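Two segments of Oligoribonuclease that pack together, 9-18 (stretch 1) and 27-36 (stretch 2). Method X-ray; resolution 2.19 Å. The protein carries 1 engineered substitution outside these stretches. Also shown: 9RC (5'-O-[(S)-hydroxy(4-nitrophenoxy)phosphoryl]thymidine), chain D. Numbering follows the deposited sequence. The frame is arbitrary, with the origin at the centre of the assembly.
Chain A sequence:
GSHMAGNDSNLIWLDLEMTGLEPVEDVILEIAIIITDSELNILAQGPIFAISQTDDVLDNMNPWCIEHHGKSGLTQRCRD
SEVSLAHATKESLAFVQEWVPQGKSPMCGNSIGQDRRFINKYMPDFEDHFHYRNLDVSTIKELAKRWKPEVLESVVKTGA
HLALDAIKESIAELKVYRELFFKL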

ATOM      1  N   SER A   9       8.343  11.388  14.891  1.00 40.01           N
ATOM      2  CA  SER A   9       7.007  11.032  14.670  1.00 39.97           C
ATOM      3  C   SER A   9       6.444  11.848  13.505  1.00 37.43           C
ATOM      4  O   SER A   9       5.323  11.647  13.102  1.00 35.34           O
ATOM      5  CB  SER A   9       6.248  11.122  16.000  1.00 39.01           C
ATOM      6  OG  SER A   9       5.820  12.428  16.283  1.00 48.99           O
ATOM      7  N   ASN A  10       7.267  12.674  12.867  1.00 38.81           N
ATOM      8  CA  ASN A  10       6.823  13.382  11.673  1.00 35.72           C
ATOM      9  C   ASN A  10       6.407  12.435  10.483  1.00 32.21           C
ATOM     10  O   ASN A  10       6.953  11.391  10.268  1.00 27.75           O
ATOM     11  CB  ASN A  10       7.866  14.377  11.241  1.00 34.04           C
ATOM     12  CG  ASN A  10       8.098  15.477  12.272  1.00 41.63           C
ATOM     13  OD1 ASN A  10       7.232  15.768  13.141  1.00 43.56           O
ATOM     14  ND2 ASN A  10       9.258  16.109  12.178  1.00 42.88           N
ATOM     15  N   LEU A  11       5.411  12.856   9.745  1.00 31.47           N
ATOM     16  CA  LEU A  11       4.939  12.122   8.615  1.00 34.76           C
ATOM     17  C   LEU A  11       5.332  12.790   7.292  1.00 32.20           C
ATOM     18  O   LEU A  11       5.139  13.992   7.121  1.00 30.18           O
ATOM     19  CB  LEU A  11       3.429  11.976   8.749  1.00 29.56           C
ATOM     20  CG  LEU A  11       3.006  11.201   9.971  1.00 33.43           C
ATOM     21  CD1 LEU A  11       1.507  11.434  10.137  1.00 31.66           C
ATOM     22  CD2 LEU A  11       3.388   9.722   9.820  1.00 36.04           C
ATOM     23  N   ILE A  12       5.785  11.974   6.338  1.00 35.69           N
ATOM     24  CA  ILE A  12       6.031  12.395   4.909  1.00 30.13           C
ATOM     25  C   ILE A  12       4.869  12.038   3.984  1.00 28.88           C
ATOM     26  O   ILE A  12       4.564  10.824   3.736  1.00 29.51           O
ATOM     27  CB  ILE A  12       7.292  11.728   4.359  1.00 34.05           C
ATOM     28  CG1 ILE A  12       8.492  12.007   5.292  1.00 36.57           C
ATOM     29  CG2 ILE A  12       7.568  12.271   2.959  1.00 34.64           C
ATOM     30  CD1 ILE A  12       9.835  11.458   4.803  1.00 41.00           C
ATOM     31  N   TRP A  13       4.197  13.080   3.501  1.00 24.34           N
ATOM     32  CA  TRP A  13       3.098  12.966   2.591  1.00 28.37           C
ATOM     33  C   TRP A  13       3.555  13.267   1.170  1.00 31.12           C
ATOM     34  O   TRP A  13       4.257  14.224   0.946  1.00 30.19           O
ATOM     35  CB  TRP A  13       2.013  13.959   2.928  1.00 30.08           C
ATOM     36  CG  TRP A  13       1.451  13.695   4.249  1.00 30.58           C
ATOM     37  CD1 TRP A  13       2.002  13.980   5.449  1.00 29.72           C
ATOM     38  CD2 TRP A  13       0.234  13.078   4.500  1.00 31.70           C
ATOM     39  NE1 TRP A  13       1.182  13.579   6.452  1.00 31.74           N
ATOM     40  CE2 TRP A  13       0.069  13.037   5.901  1.00 30.46           C
ATOM     41  CE3 TRP A  13      -0.792  12.590   3.681  1.00 34.06           C
ATOM     42  CZ2 TRP A  13      -1.018  12.457   6.501  1.00 30.99           C
ATOM     43  CZ3 TRP A  13      -1.916  12.034   4.309  1.00 29.42           C
ATOM     44  CH2 TRP A  13      -2.003  11.968   5.694  1.00 29.62           C
ATOM     45  N   LEU A  14       3.140  12.468   0.202  1.00 32.26           N
ATOM     46  CA  LEU A  14       3.419  12.836  -1.162  1.00 35.06           C
ATOM     47  C   LEU A  14       2.373  12.469  -2.156  1.00 38.05           C
ATOM     48  O   LEU A  14       1.473  11.651  -1.919  1.00 36.47           O
ATOM     49  CB  LEU A  14       4.769  12.309  -1.566  1.00 40.82           C
ATOM     50  CG  LEU A  14       5.074  10.844  -1.446  1.00 42.26           C
ATOM     51  CD1 LEU A  14       4.563  10.148  -2.669  1.00 45.39           C
ATOM     52  CD2 LEU A  14       6.585  10.645  -1.372  1.00 45.07           C
ATOM     53  N   ASP A  15       2.481  13.095  -3.308  1.00 38.53           N
ATOM     54  CA  ASP A  15       1.623  12.730  -4.404  1.00 36.92           C
ATOM     55  C   ASP A  15       2.426  12.867  -5.669  1.00 36.34           C
ATOM     56  O   ASP A  15       3.295  13.718  -5.747  1.00 36.55           O
ATOM     57  CB  ASP A  15       0.373  13.601  -4.420  1.00 44.25           C
ATOM     58  CG  ASP A  15      -0.572  13.276  -5.596  1.00 49.17           C
ATOM     59  OD1 ASP A  15      -0.987  12.094  -5.705  1.00 46.08           O
ATOM     60  OD2 ASP A  15      -0.869  14.210  -6.398  1.00 56.89           O
ATOM     61  N   LEU A  16       2.119  11.997  -6.638  1.00 37.02           N
ATOM     62  CA  LEU A  16       2.801  11.928  -7.921  1.00 38.08           C
ATOM     63  C   LEU A  16       1.778  11.970  -9.039  1.00 37.64           C
ATOM     64  O   LEU A  16       0.660  11.491  -8.894  1.00 36.03           O
ATOM     65  CB  LEU A  16       3.534  10.593  -8.070  1.00 37.95           C
ATOM     66  CG  LEU A  16       4.782  10.273  -7.253  1.00 40.99           C
ATOM     67  CD1 LEU A  16       5.539   9.079  -7.825  1.00 43.30           C
ATOM     68  CD2 LEU A  16       5.736  11.425  -7.146  1.00 42.32           C
ATOM     69  N   GLU A  17       2.176  12.519 -10.181  1.00 40.46           N
ATOM     70  CA  GLU A  17       1.439  12.303 -11.421  1.00 37.62           C
ATOM     71  C   GLU A  17       2.364  11.488 -12.303  1.00 36.73           C
ATOM     72  O   GLU A  17       3.599  11.631 -12.220  1.00 35.90           O
ATOM     73  CB  GLU A  17       1.027  13.623 -12.062  1.00 43.14           C
ATOM     74  CG  GLU A  17       0.154  14.557 -11.210  1.00 47.19           C
ATOM     75  CD  GLU A  17      -0.973  13.833 -10.489  1.00 54.61           C
ATOM     76  OE1 GLU A  17      -1.696  13.057 -11.150  1.00 53.13           O
ATOM     77  OE2 GLU A  17      -1.105  13.986  -9.247  1.00 63.48           O
ATOM     78  N   MET A  18       1.766  10.606 -13.097  1.00 35.84           N
ATOM     79  CA  MET A  18       2.491   9.739 -14.002  1.00 41.12           C
ATOM     80  C   MET A  18       1.817   9.771 -15.403  1.00 44.69           C
ATOM     81  O   MET A  18       0.823  10.453 -15.607  1.00 43.30           O
ATOM     82  CB  MET A  18       2.449   8.343 -13.441  1.00 40.75           C
ATOM     83  CG  MET A  18       2.921   8.218 -12.018  1.00 43.48           C
ATOM     84  SD  MET A  18       1.678   8.536 -10.734  1.00 41.16           S
ATOM     85  CE  MET A  18       2.063   7.218  -9.602  1.00 42.90           C
ATOM     86  N   VAL A  27       6.141   6.599 -16.679  1.00 36.70           N
ATOM     87  CA  VAL A  27       7.169   7.421 -16.054  1.00 37.49           C
ATOM     88  C   VAL A  27       6.503   8.526 -15.249  1.00 36.99           C
ATOM     89  O   VAL A  27       5.305   8.777 -15.389  1.00 37.12           O
ATOM     90  CB  VAL A  27       8.105   8.093 -17.105  1.00 35.46           C
ATOM     91  CG1 VAL A  27       8.893   7.047 -17.831  1.00 35.06           C
ATOM     92  CG2 VAL A  27       7.355   8.947 -18.096  1.00 36.24           C
ATOM     93  N   ILE A  28       7.293   9.178 -14.406  1.00 35.27           N
ATOM     94  CA  ILE A  28       6.774  10.172 -13.482  1.00 34.65           C
ATOM     95  C   ILE A  28       6.765  11.554 -14.115  1.00 37.63           C
ATOM     96  O   ILE A  28       7.800  11.998 -14.671  1.00 38.63           O
ATOM     97  CB  ILE A  28       7.636  10.235 -12.209  1.00 32.61           C
ATOM     98  CG1 ILE A  28       7.633   8.892 -11.523  1.00 29.61           C
ATOM     99  CG2 ILE A  28       7.143  11.349 -11.297  1.00 33.23           C
ATOM    100  CD1 ILE A  28       8.665   8.847 -10.432  1.00 33.49           C
ATOM    101  N   LEU A  29       5.629  12.249 -13.989  1.00 35.96           N
ATOM    102  CA  LEU A  29       5.511  13.641 -14.484  1.00 39.59           C
ATOM    103  C   LEU A  29       5.658  14.738 -13.440  1.00 39.02           C
ATOM    104  O   LEU A  29       6.114  15.838 -13.758  1.00 35.49           O
ATOM    105  CB  LEU A  29       4.194  13.809 -15.239  1.00 40.74           C
ATOM    106  CG  LEU A  29       4.120  12.931 -16.485  1.00 43.94           C
ATOM    107  CD1 LEU A  29       2.787  13.138 -17.156  1.00 45.31           C
ATOM    108  CD2 LEU A  29       5.276  13.248 -17.435  1.00 43.19           C
ATOM    109  N   GLU A  30       5.299  14.440 -12.194  1.00 39.31           N
ATOM    110  CA  GLU A  30       5.289  15.457 -11.142  1.00 40.60           C
ATOM    111  C   GLU A  30       5.464  14.806  -9.798  1.00 40.82           C
ATOM    112  O   GLU A  30       4.998  13.686  -9.600  1.00 41.00           O
ATOM    113  CB  GLU A  30       3.947  16.196 -11.132  1.00 41.00           C
ATOM    114  CG  GLU A  30       3.973  17.570 -10.480  1.00 43.75           C
ATOM    115  CD  GLU A  30       2.572  18.158 -10.270  1.00 50.60           C
ATOM    116  OE1 GLU A  30       1.554  17.438 -10.330  1.00 50.16           O
ATOM    117  OE2 GLU A  30       2.486  19.368 -10.012  1.00 60.29           O
ATOM    118  N   ILE A  31       6.109  15.528  -8.889  1.00 39.08           N
ATOM    119  CA  ILE A  31       6.202  15.138  -7.504  1.00 44.84           C
ATOM    120  C   ILE A  31       5.982  16.363  -6.573  1.00 43.18           C
ATOM    121  O   ILE A  31       6.460  17.464  -6.823  1.00 43.38           O
ATOM    122  CB  ILE A  31       7.549  14.389  -7.237  1.00 47.40           C
ATOM    123  CG1 ILE A  31       7.653  13.955  -5.772  1.00 48.34           C
ATOM    124  CG2 ILE A  31       8.788  15.214  -7.606  1.00 46.90           C
ATOM    125  CD1 ILE A  31       8.717  12.904  -5.560  1.00 44.37           C
ATOM    126  N   ALA A  32       5.193  16.164  -5.536  1.00 42.25           N
ATOM    127  CA  ALA A  32       5.007  17.164  -4.449  1.00 41.58           C
ATOM    128  C   ALA A  32       5.117  16.444  -3.100  1.00 40.15           C
ATOM    129  O   ALA A  32       4.727  15.271  -3.002  1.00 38.59           O
ATOM    130  CB  ALA A  32       3.657  17.857  -4.587  1.00 37.04           C
ATOM    131  N   ILE A  33       5.695  17.110  -2.102  1.00 35.19           N
ATOM    132  CA  ILE A  33       5.892  16.515  -0.768  1.00 37.80           C
ATOM    133  C   ILE A  33       5.424  17.518   0.302  1.00 37.61           C
ATOM    134  O   ILE A  33       5.740  18.704   0.231  1.00 33.99           O
ATOM    135  CB  ILE A  33       7.375  16.145  -0.469  1.00 38.12           C
ATOM    136  CG1 ILE A  33       7.995  15.245  -1.544  1.00 36.35           C
ATOM    137  CG2 ILE A  33       7.548  15.509   0.933  1.00 40.04           C
ATOM    138  CD1 ILE A  33       9.511  15.352  -1.558  1.00 36.01           C
ATOM    139  N   ILE A  34       4.690  17.041   1.303  1.00 42.27           N
ATOM    140  CA  ILE A  34       4.376  17.842   2.496  1.00 39.96           C
ATOM    141  C   ILE A  34       4.781  17.041   3.720  1.00 41.76           C
ATOM    142  O   ILE A  34       4.589  15.839   3.795  1.00 41.20           O
ATOM    143  CB  ILE A  34       2.892  18.227   2.505  1.00 42.55           C
ATOM    144  CG1 ILE A  34       2.673  19.247   1.401  1.00 40.41           C
ATOM    145  CG2 ILE A  34       2.458  18.753   3.877  1.00 46.78           C
ATOM    146  CD1 ILE A  34       1.308  19.873   1.321  1.00 45.40           C
ATOM    147  N   ILE A  35       5.375  17.725   4.673  1.00 43.70           N
ATOM    148  CA  ILE A  35       5.700  17.168   5.963  1.00 39.12           C
ATOM    149  C   ILE A  35       4.685  17.680   6.977  1.00 36.67           C
ATOM    150  O   ILE A  35       4.424  18.873   7.008  1.00 33.54           O
ATOM    151  CB  ILE A  35       7.077  17.660   6.401  1.00 41.27           C
ATOM    152  CG1 ILE A  35       8.122  17.348   5.306  1.00 41.67           C
ATOM    153  CG2 ILE A  35       7.465  17.040   7.734  1.00 41.74           C
ATOM    154  CD1 ILE A  35       8.589  15.906   5.300  1.00 37.46           C
ATOM    155  N   THR A  36       4.122  16.789   7.789  1.00 33.69           N
ATOM    156  CA  THR A  36       3.214  17.165   8.907  1.00 32.19           C
ATOM    157  C   THR A  36       3.790  16.587  10.143  1.00 32.25           C
ATOM    158  O   THR A  36       4.624  15.705  10.068  1.00 33.24           O
ATOM    159  CB  THR A  36       1.811  16.570   8.827  1.00 33.24           C
ATOM    160  OG1 THR A  36       1.891  15.159   8.949  1.00 30.61           O
ATOM    161  CG2 THR A  36       1.118  16.892   7.580  1.00 33.33           C
TER
HETATM  162  OAJ 9RC D 202      -3.778   6.966 -16.191  1.00 58.94           O
HETATM  163  CAE 9RC D 202      -4.588   7.155 -15.285  1.00 71.68           C
HETATM  164  NAI 9RC D 202      -5.949   6.963 -15.547  1.00 77.77           N
HETATM  165  CAL 9RC D 202      -6.904   7.161 -14.567  1.00 76.95           C
HETATM  166  OAS 9RC D 202      -8.083   7.012 -14.862  1.00 98.47           O
HETATM  167  CAT 9RC D 202      -6.521   7.542 -13.290  1.00 73.85           C
HETATM  168  CAU 9RC D 202      -7.488   7.749 -12.290  1.00 70.48           C
HETATM  169  CAF 9RC D 202      -5.167   7.705 -13.045  1.00 65.29           C
HETATM  170  NAB 9RC D 202      -4.188   7.508 -14.048  1.00 66.38           N
HETATM  171  CAA 9RC D 202      -2.715   7.690 -13.775  1.00 57.33           C
HETATM  172  OAC 9RC D 202      -2.476   7.681 -12.364  1.00 56.91           O
HETATM  173  CAD 9RC D 202      -2.180   9.019 -14.265  1.00 53.09           C
HETATM  174  CAH 9RC D 202      -2.240   9.861 -13.026  1.00 50.63           C
HETATM  175  OAK 9RC D 202      -1.274  10.895 -13.009  1.00 46.11           O
HETATM  176  CAG 9RC D 202      -1.852   8.905 -11.984  1.00 56.52           C
HETATM  177  CAR 9RC D 202      -2.292   9.427 -10.566  1.00 66.67           C
HETATM  178  OAQ 9RC D 202      -3.747   9.508 -10.371  1.00 74.46           O
HETATM  179  PAP 9RC D 202      -4.494  10.903  -9.859  1.00 83.43           P
HETATM  180  OAO 9RC D 202      -4.138  11.252  -8.446  1.00 94.50           O
HETATM  181  OAN 9RC D 202      -3.968  11.976 -10.915  1.00 79.32           O
HETATM  182  OAM 9RC D 202      -6.075  10.873 -10.138  1.00 92.12           O
HETATM  183  CAV 9RC D 202      -7.108  10.729  -9.252  1.00108.86           C
HETATM  184  CAW 9RC D 202      -8.285  10.230  -9.818  1.00114.20           C
HETATM  185  CAY 9RC D 202      -9.420  10.044  -9.042  1.00119.08           C
HETATM  186  CBA 9RC D 202      -9.378  10.354  -7.680  1.00120.80           C
HETATM  187  NBB 9RC D 202     -10.489  10.166  -6.971  1.00115.89           N
HETATM  188  OBD 9RC D 202     -10.627   8.944  -6.134  1.00 81.96           O
HETATM  189  OBC 9RC D 202     -11.581  11.190  -7.113  1.00129.62           O
HETATM  190  CAZ 9RC D 202      -8.205  10.865  -7.091  1.00118.00           C
HETATM  191  CAX 9RC D 202      -7.065  11.057  -7.875  1.00111.01           C

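Strands 11-18 and 28-36 lie antiparallel, their axes 4.4 Å apart at closest approach, and the two stretches bury 834 Å² between them, both sides summed. Val27, just before the strand, has its CA-to-CB bond pointing away and contributes its carbonyl: Met18 CA lies 3.3 Å from Val27 O, a CA-H...O contact. Ile28 pairs with Met18, and its CD1 meets Leu16 CD1 at 4.1 Å. Leu29 is the extra residue of a beta bulge, where Glu17 O accepts two bonds, from Leu29 N (2.8 Å) and Glu30 N (3.3 Å). Glu30 O takes the amide of Glu17 (N to O, 3.1 Å), but the two acids do not bond: Glu30 OE1 stands 4.5 Å from Glu17 OE2 and is buried without a partner, while Glu30 OE2 is satisfied elsewhere in the structure. Glu17 OE1 instead accepts a hydrogen bond from 9RC OAK (2.9 Å), and Met18 N donates to the same OAK (3.1 Å), so Glu17 and Met18, at the C-terminal end of the stretch 1 strand, also hold the ligand. Ile31 CG1 packs on Leu16 CD2 at 3.5 Å. Ala32 and Asp15 exchange two backbone bonds, Asp15 N to Ala32 O and Ala32 N to Asp15 O, both 3.1 Å; Ala32 CB comes no nearer to stretch 1 than 4.3 Å, to Asp15 O. Ile33 CG2 touches Ile12 CG2 (3.8 Å), extending the apolar face of Ile28, Ile31, Ile33 and Ile35. Ile34 bonds Trp13 both ways, Trp13 N to Ile34 O at 2.8 Å and Ile34 N to Trp13 O at 2.9 Å. Ile35, chi1 and chi2 both m, brings CD1 to 3.9 Å from Ile12 CG1. Thr36 closes the ladder with Leu11 N to Thr36 O (3.0 Å) and Thr36 N to Leu11 O (3.1 Å); its p rotamer places OG1 at the indole edge to accept from Trp13 NE1 (3.0 Å), giving the buried ring nitrogen a partner.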